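Local coordinates for uncharacterized HTH-type transcriptional regulator YybR (Bacillus subtilis, PDB 4A5N), which is a redox-responsive transcriptional regulator of the MarR/DUF24 type that probably binds DNA, at residues B[41-44]-B[45-48]; B[101-104]-B[105-109]; B[89-92]-B[93-96]. The protein carries 1 engineered substitution. All blocks are in the same frame, centred on the assembly; numbering follows the deposited sequence.

Contact 1 (B[41-44]-B[45-48]). With BME (beta-mercaptoethanol), chain F.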
loop_
_atom_site.group_PDB
_atom_site.type_symbol
_atom_site.label_atom_id
_atom_site.label_comp_id
_atom_site.label_asym_id
_atom_site.label_seq_id
_atom_site.Cartn_x
_atom_site.Cartn_y
_atom_site.Cartn_z
ATOM N N ARG B 41 6.032 -8.437 21.534
ATOM C CA ARG B 41 5.640 -9.835 21.643
ATOM C C ARG B 41 4.304 -10.000 20.937
ATOM O O ARG B 41 3.568 -9.043 20.746
ATOM C CB ARG B 41 5.550 -10.292 23.110
ATOM C CG ARG B 41 6.771 -9.981 23.962
ATOM C CD ARG B 41 6.559 -10.410 25.397
ATOM N NE ARG B 41 5.497 -9.641 26.066
ATOM C CZ ARG B 41 5.673 -8.422 26.549
ATOM N NH1 ARG B 41 6.852 -7.829 26.452
ATOM N NH2 ARG B 41 4.684 -7.798 27.161
ATOM N N PHE B 42 3.978 -11.244 20.617
ATOM C CA PHE B 42 2.771 -11.612 19.895
ATOM C C PHE B 42 1.521 -11.069 20.581
ATOM O O PHE B 42 0.695 -10.436 19.944
ATOM C CB PHE B 42 2.731 -13.145 19.840
ATOM C CG PHE B 42 1.709 -13.724 18.922
ATOM C CD1 PHE B 42 1.988 -13.900 17.578
ATOM C CD2 PHE B 42 0.491 -14.213 19.432
ATOM C CE1 PHE B 42 1.080 -14.477 16.730
ATOM C CE2 PHE B 42 -0.423 -14.804 18.583
ATOM C CZ PHE B 42 -0.137 -14.928 17.227
ATOM N N ASN B 43 1.427 -11.271 21.883
ATOM C CA ASN B 43 0.337 -10.716 22.685
ATOM C C ASN B 43 0.215 -9.178 22.688
ATOM O O ASN B 43 -0.885 -8.643 22.839
ATOM C CB ASN B 43 0.400 -11.269 24.115
ATOM C CG ASN B 43 -0.106 -12.716 24.226
ATOM O OD1 ASN B 43 0.022 -13.346 25.281
ATOM N ND2 ASN B 43 -0.639 -13.247 23.146
ATOM N N GLU B 44 1.325 -8.463 22.488
ATOM C CA GLU B 44 1.249 -7.011 22.390
ATOM C C GLU B 44 0.549 -6.606 21.097
ATOM O O GLU B 44 -0.197 -5.632 21.089
ATOM C CB GLU B 44 2.631 -6.365 22.464
ATOM C CG GLU B 44 3.325 -6.612 23.786
ATOM C CD GLU B 44 4.646 -5.896 23.937
ATOM O OE1 GLU B 44 5.647 -6.408 23.392
ATOM O OE2 GLU B 44 4.687 -4.837 24.631
ATOM N N PHE B 45 0.819 -7.349 20.026
ATOM C CA PHE B 45 0.188 -7.127 18.731
ATOM C C PHE B 45 -1.318 -7.434 18.791
ATOM O O PHE B 45 -2.082 -6.709 18.154
ATOM C CB PHE B 45 0.774 -8.003 17.644
ATOM C CG PHE B 45 2.157 -7.618 17.192
ATOM C CD1 PHE B 45 2.450 -6.327 16.773
ATOM C CD2 PHE B 45 3.135 -8.579 17.095
ATOM C CE1 PHE B 45 3.729 -6.023 16.303
ATOM C CE2 PHE B 45 4.404 -8.283 16.617
ATOM C CZ PHE B 45 4.684 -7.009 16.216
ATOM N N ARG B 46 -1.712 -8.510 19.479
ATOM C CA ARG B 46 -3.132 -8.850 19.638
ATOM C C ARG B 46 -3.902 -7.735 20.342
ATOM O O ARG B 46 -5.111 -7.514 20.081
ATOM C CB ARG B 46 -3.330 -10.145 20.439
ATOM C CG ARG B 46 -3.064 -11.436 19.703
ATOM C CD ARG B 46 -2.986 -12.596 20.686
ATOM N NE ARG B 46 -4.314 -12.948 21.226
ATOM C CZ ARG B 46 -4.533 -13.787 22.238
ATOM N NH1 ARG B 46 -3.520 -14.405 22.836
ATOM N NH2 ARG B 46 -5.788 -14.032 22.642
ATOM N N ARG B 47 -3.249 -7.083 21.299
ATOM C CA ARG B 47 -3.867 -5.930 21.967
ATOM C C ARG B 47 -3.908 -4.738 21.009
ATOM O O ARG B 47 -4.795 -3.912 21.097
ATOM C CB ARG B 47 -3.088 -5.535 23.229
ATOM C CG ARG B 47 -3.093 -6.596 24.313
ATOM C CD ARG B 47 -2.050 -6.345 25.399
ATOM N NE ARG B 47 -2.029 -7.530 26.220
ATOM C CZ ARG B 47 -0.953 -8.206 26.573
ATOM N NH1 ARG B 47 0.273 -7.795 26.241
ATOM N NH2 ARG B 47 -1.107 -9.289 27.279
ATOM N N ILE B 48 -2.909 -4.609 20.143
ATOM C CA ILE B 48 -2.909 -3.523 19.143
ATOM C C ILE B 48 -4.057 -3.764 18.133
ATOM O O ILE B 48 -4.714 -2.808 17.730
ATOM C CB ILE B 48 -1.491 -3.343 18.499
ATOM C CG1 ILE B 48 -0.504 -2.836 19.559
ATOM C CG2 ILE B 48 -1.494 -2.388 17.307
ATOM C CD1 ILE B 48 0.920 -3.340 19.355
HETATM C C1 BME F . 1.833 -11.925 27.226
HETATM C C2 BME F . 1.866 -10.890 28.294
HETATM O O1 BME F . 3.026 -11.736 26.437
HETATM S S2 BME F . 2.350 -9.383 27.427
#
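Asn43 O lies over one face of the Arg47 guanidinium, 3.4 Å above its plane and off toward the rim. On the Arg41 guanidinium, Glu44 OE1 covers one face; from there it forms a salt bridge through charge alone, with no N-H aimed at it. At the edge of the same group, in its plane, Arg41 NE donates over 3.3 Å at 158° to O1 of a beta-mercaptoethanol molecule, probably from the crystallisation liquor. The sulfur of that molecule stands implausibly close to both arginines, and its placement is doubtful. The Phe42 ring meets the Arg46 chain obliquely, CE2 lying 4.0 Å from CD. Phe42 reaches there with CG anti to the backbone N (chi1 -169°). Arg41 is the N-cap residue, and its N donates to Glu44 OE1 over 2.8 Å, through the oxygen's anti lone pair, as in one half of a capping box; in place of the other half, Glu44 N bonds the backbone Arg41 O. Glu44 thus ties down the start of the helix with one oxygen. Successive turns are then bonded by Arg46 N to Phe42 O, Arg47 N to Asn43 O and Ile48 N to Glu44 O. Helix 42-48 turns its charged side outward; Phe42 and Phe45 pack on Leu57 of helix 54-66, and Phe45 and Ile48 face helix 28-35, a packing consistent with the helix-turn-helix family.

Contact 2 (B[101-104]-B[105-109])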
loop_
_atom_site.group_PDB
_atom_site.type_symbol
_atom_site.label_atom_id
_atom_site.label_comp_id
_atom_site.label_asym_id
_atom_site.label_seq_id
_atom_site.Cartn_x
_atom_site.Cartn_y
_atom_site.Cartn_z
ATOM N N LYS B 101 1.076 7.143 7.501
ATOM C CA LYS B 101 0.463 7.560 8.759
ATOM C C LYS B 101 -0.002 9.027 8.639
ATOM O O LYS B 101 -1.181 9.357 8.883
ATOM C CB LYS B 101 1.448 7.435 9.961
ATOM C CG LYS B 101 0.818 7.940 11.260
ATOM C CD LYS B 101 1.769 7.999 12.444
ATOM C CE LYS B 101 1.118 8.576 13.706
ATOM N NZ LYS B 101 0.863 10.052 13.680
ATOM N N GLU B 102 0.941 9.900 8.289
ATOM C CA GLU B 102 0.675 11.340 8.208
ATOM C C GLU B 102 -0.412 11.677 7.196
ATOM O O GLU B 102 -1.365 12.413 7.518
ATOM C CB GLU B 102 1.954 12.113 7.883
ATOM C CG GLU B 102 2.949 12.156 9.039
ATOM C CD GLU B 102 2.334 12.718 10.326
ATOM O OE1 GLU B 102 1.651 13.755 10.237
ATOM O OE2 GLU B 102 2.503 12.122 11.417
ATOM N N TRP B 103 -0.322 11.086 6.002
ATOM C CA TRP B 103 -1.267 11.410 4.929
ATOM C C TRP B 103 -2.636 10.952 5.354
ATOM O O TRP B 103 -3.619 11.673 5.188
ATOM C CB TRP B 103 -0.876 10.740 3.622
ATOM C CG TRP B 103 -1.706 11.159 2.445
ATOM C CD1 TRP B 103 -1.421 12.161 1.539
ATOM C CD2 TRP B 103 -3.010 10.600 2.011
ATOM N NE1 TRP B 103 -2.414 12.270 0.609
ATOM C CE2 TRP B 103 -3.407 11.369 0.847
ATOM C CE3 TRP B 103 -3.849 9.576 2.468
ATOM C CZ2 TRP B 103 -4.605 11.113 0.162
ATOM C CZ3 TRP B 103 -5.040 9.337 1.792
ATOM C CH2 TRP B 103 -5.415 10.086 0.660
ATOM N N GLY B 104 -2.683 9.788 5.989
ATOM C CA GLY B 104 -3.954 9.229 6.457
ATOM C C GLY B 104 -4.580 10.056 7.559
ATOM O O GLY B 104 -5.827 10.221 7.619
ATOM N N GLU B 105 -3.744 10.544 8.473
ATOM C CA GLU B 105 -4.221 11.428 9.552
ATOM C C GLU B 105 -4.751 12.755 9.025
ATOM O O GLU B 105 -5.837 13.180 9.382
ATOM C CB GLU B 105 -3.100 11.733 10.558
ATOM C CG GLU B 105 -3.032 10.722 11.663
ATOM C CD GLU B 105 -1.789 10.858 12.519
ATOM O OE1 GLU B 105 -0.851 11.597 12.126
ATOM O OE2 GLU B 105 -1.745 10.185 13.559
ATOM N N SER B 106 -3.941 13.402 8.198
ATOM C CA SER B 106 -4.276 14.655 7.548
ATOM C C SER B 106 -5.542 14.606 6.684
ATOM O O SER B 106 -6.273 15.597 6.645
ATOM C CB SER B 106 -3.100 15.105 6.700
ATOM O OG SER B 106 -2.080 15.593 7.548
ATOM N N ASN B 107 -5.826 13.468 6.044
ATOM C CA ASN B 107 -6.792 13.444 4.964
ATOM C C ASN B 107 -8.047 12.678 5.247
ATOM O O ASN B 107 -8.892 12.576 4.375
ATOM C CB ASN B 107 -6.111 13.012 3.662
ATOM C CG ASN B 107 -5.165 14.088 3.164
ATOM O OD1 ASN B 107 -5.613 15.191 2.854
ATOM N ND2 ASN B 107 -3.846 13.814 3.173
ATOM N N ARG B 108 -8.183 12.205 6.484
ATOM C CA ARG B 108 -9.280 11.353 6.856
ATOM C C ARG B 108 -10.597 12.091 6.600
ATOM O O ARG B 108 -11.497 11.536 5.971
ATOM C CB ARG B 108 -9.156 10.952 8.308
ATOM C CG ARG B 108 -10.265 10.041 8.813
ATOM C CD ARG B 108 -9.911 9.456 10.180
ATOM N NE ARG B 108 -8.938 8.348 10.113
ATOM C CZ ARG B 108 -9.236 7.033 10.012
ATOM N NH1 ARG B 108 -10.508 6.615 9.919
ATOM N NH2 ARG B 108 -8.256 6.131 9.980
ATOM N N ASP B 109 -10.668 13.344 7.041
ATOM C CA ASP B 109 -11.894 14.152 6.908
ATOM C C ASP B 109 -12.263 14.409 5.437
ATOM O O ASP B 109 -13.438 14.359 5.057
ATOM C CB ASP B 109 -11.734 15.490 7.624
ATOM C CG ASP B 109 -11.680 15.352 9.154
ATOM O OD1 ASP B 109 -12.260 14.393 9.709
ATOM O OD2 ASP B 109 -11.055 16.223 9.800
#
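Asn107 folds its side chain back over the indole of Trp103, one turn earlier in the helix. Its CB stands 4.0 Å from the centroid of the Trp103 six-membered ring, almost exactly on the ring normal, a CH-pi contact over the face; the same CB also brushes Trp103 O. Next, CG passes above CE2 of the ring. At the tip, Asn107 ND2 donates to Trp103 O over 2.9 Å, bent at 136°, while hovering 3.2 Å above the indole plane. The amide is inclined 43° to the ring, so it rests over the face without stacking flat. Trp103 O takes a second, weak bond from Asn107 N, and one carbonyl therefore holds both the backbone and the side chain of Asn107. The indole NE1, close beneath ND2, finds its acceptor elsewhere, in Thr92 OG1 of the second subunit, whose Phe89 ring also meets the indole. On another side of the helix Lys101 reaches along to Glu105: its chain stays extended until a final bend at chi4 (-73°), which brings NZ 2.6 Å from Glu105 OE2 and 2.8 Å from Glu105 OE1. Both carboxylate oxygens are met on their syn sides, somewhat out of plane, in a forked salt bridge of the ordinary i-to-i+4 kind. A weak and doubtful link from NZ to Glu102 OE2, whose side chain has two conformers, may extend the network. Arg108 makes a cation-pi contact with Phe18 of the second subunit. Trp103, Asn107 and Arg108, all touching that subunit, place helix 94-115 in the dimer interface, as in MarR-like regulators.

Contact 3 (B[89-92]-B[93-96])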
loop_
_atom_site.group_PDB
_atom_site.type_symbol
_atom_site.label_atom_id
_atom_site.label_comp_id
_atom_site.label_asym_id
_atom_site.label_seq_id
_atom_site.Cartn_x
_atom_site.Cartn_y
_atom_site.Cartn_z
ATOM N N PHE B 89 16.940 -3.874 7.088
ATOM C CA PHE B 89 16.310 -3.813 5.792
ATOM C C PHE B 89 14.857 -3.312 5.952
ATOM O O PHE B 89 14.395 -2.380 5.276
ATOM C CB PHE B 89 16.310 -5.205 5.198
ATOM C CG PHE B 89 15.728 -5.278 3.830
ATOM C CD1 PHE B 89 16.191 -4.449 2.808
ATOM C CD2 PHE B 89 14.712 -6.180 3.544
ATOM C CE1 PHE B 89 15.649 -4.519 1.530
ATOM C CE2 PHE B 89 14.181 -6.259 2.263
ATOM C CZ PHE B 89 14.644 -5.436 1.256
ATOM N N GLY B 90 14.157 -3.917 6.890
ATOM C CA GLY B 90 12.830 -3.420 7.296
ATOM C C GLY B 90 12.714 -1.913 7.531
ATOM O O GLY B 90 11.761 -1.286 7.069
ATOM N N ARG B 91 13.648 -1.353 8.299
ATOM C CA ARG B 91 13.697 0.059 8.639
ATOM C C ARG B 91 13.799 0.958 7.410
ATOM O O ARG B 91 13.454 2.132 7.503
ATOM C CB ARG B 91 14.901 0.360 9.552
ATOM C CG ARG B 91 14.890 -0.300 10.916
ATOM C CD ARG B 91 14.415 0.669 11.964
ATOM N NE ARG B 91 14.250 0.086 13.300
ATOM C CZ ARG B 91 13.428 0.615 14.201
ATOM N NH1 ARG B 91 12.778 1.739 13.911
ATOM N NH2 ARG B 91 13.295 0.081 15.392
ATOM N N THR B 92 14.269 0.436 6.272
ATOM C CA THR B 92 14.294 1.237 5.020
ATOM C C THR B 92 12.900 1.569 4.492
ATOM O O THR B 92 12.765 2.521 3.731
ATOM C CB THR B 92 15.153 0.625 3.866
ATOM O OG1 THR B 92 14.497 -0.502 3.294
ATOM C CG2 THR B 92 16.516 0.234 4.391
ATOM N N LEU B 93 11.885 0.810 4.920
ATOM C CA LEU B 93 10.495 1.145 4.617
ATOM C C LEU B 93 9.874 2.099 5.606
ATOM O O LEU B 93 8.766 2.568 5.383
ATOM C CB LEU B 93 9.593 -0.116 4.633
ATOM C CG LEU B 93 9.569 -1.070 3.467
ATOM C CD1 LEU B 93 8.967 -2.407 3.879
ATOM C CD2 LEU B 93 8.819 -0.543 2.251
ATOM N N GLU B 94 10.577 2.444 6.679
ATOM C CA GLU B 94 10.009 3.354 7.692
ATOM C C GLU B 94 9.533 4.743 7.178
ATOM O O GLU B 94 8.430 5.200 7.554
ATOM C CB GLU B 94 10.919 3.401 8.932
ATOM C CG GLU B 94 10.588 4.512 9.908
ATOM C CD GLU B 94 11.422 4.439 11.202
ATOM O OE1 GLU B 94 12.081 3.398 11.458
ATOM O OE2 GLU B 94 11.373 5.439 11.941
ATOM N N PRO B 95 10.309 5.408 6.294
ATOM C CA PRO B 95 9.858 6.708 5.773
ATOM C C PRO B 95 8.557 6.641 5.017
ATOM O O PRO B 95 7.676 7.493 5.213
ATOM C CB PRO B 95 11.037 7.144 4.863
ATOM C CG PRO B 95 12.224 6.514 5.534
ATOM C CD PRO B 95 11.761 5.185 6.047
ATOM N N ILE B 96 8.406 5.597 4.220
ATOM C CA ILE B 96 7.181 5.382 3.469
ATOM C C ILE B 96 6.021 5.120 4.462
ATOM O O ILE B 96 4.978 5.740 4.347
ATOM C CB ILE B 96 7.303 4.199 2.492
ATOM C CG1 ILE B 96 8.114 4.612 1.240
ATOM C CG2 ILE B 96 5.894 3.661 2.153
ATOM C CD1 ILE B 96 8.658 3.467 0.400
HETATM O O HOH W 1 10.627 4.122 3.066
#
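A bend at chi2 of Arg91 (-99°) and a Glu94 chain that leaves anti to its own N (chi1 168°) and stays extended set the two side chains alongside each other, pointing the same way. Arg91 NH1 donates to Glu94 OE1 over 3.0 Å at 148°, a salt bridge that leaves the edge of the guanidinium in its plane and arrives on the syn side of the carboxylate oxygen. Arg91 CD also runs past that oxygen. NH1 also donates to Ile36 O, and so ties the turn to the loop that follows helix 28-35. With an alanine here, Glu94 would probably be left without its charged mate and Ile36 O without this donor. Beneath the ion pair lies a type I turn from Arg91 to Glu94, closed by Glu94 N to Arg91 O at 3.0 Å, with the donor well above the carbonyl plane. Leu93 N bonds Gly90 O in a similarly tilted way. Thr92 OG1 donates to Phe89 O over 2.7 Å and accepts from Trp103 NE1 of the second subunit; Thr92 N shares the Phe89 carbonyl, so two donors grip it. Beyond the turn, a water accepts from Ile96 N and donates to Thr92 O over 2.8 Å, spanning the break where a direct helical bond would otherwise run. The kink thus connects the short helix 88-91, which follows strand 81-86, to the long helix 94-115; Leu93 packs on Ile69 just ahead of strand 70-75, and Leu93 and Ile96 both rest against Trp103 of the second subunit.

Overall arrangement
All three contacts are local, yet they occupy different settings. Contact 1 is a surface contact at the start of helix 42-48, rich in arginines and touched by no other chain of the assembly. Contacts 2 and 3 are partly buried, share helix 94-115 and both meet the second subunit; their nearest atoms are about 5 Å apart within the chain, whereas contacts 1 and 3, nearest atoms about 11 Å apart, lie on opposite sides of the chain's centre. Their chemistry follows: helix capping and charge outside in contact 1, an asparagine-covered indole on one side of the helix and an ion pair on another in contact 2, and a water-bridged turn with its own Arg91–Glu94 salt bridge in contact 3.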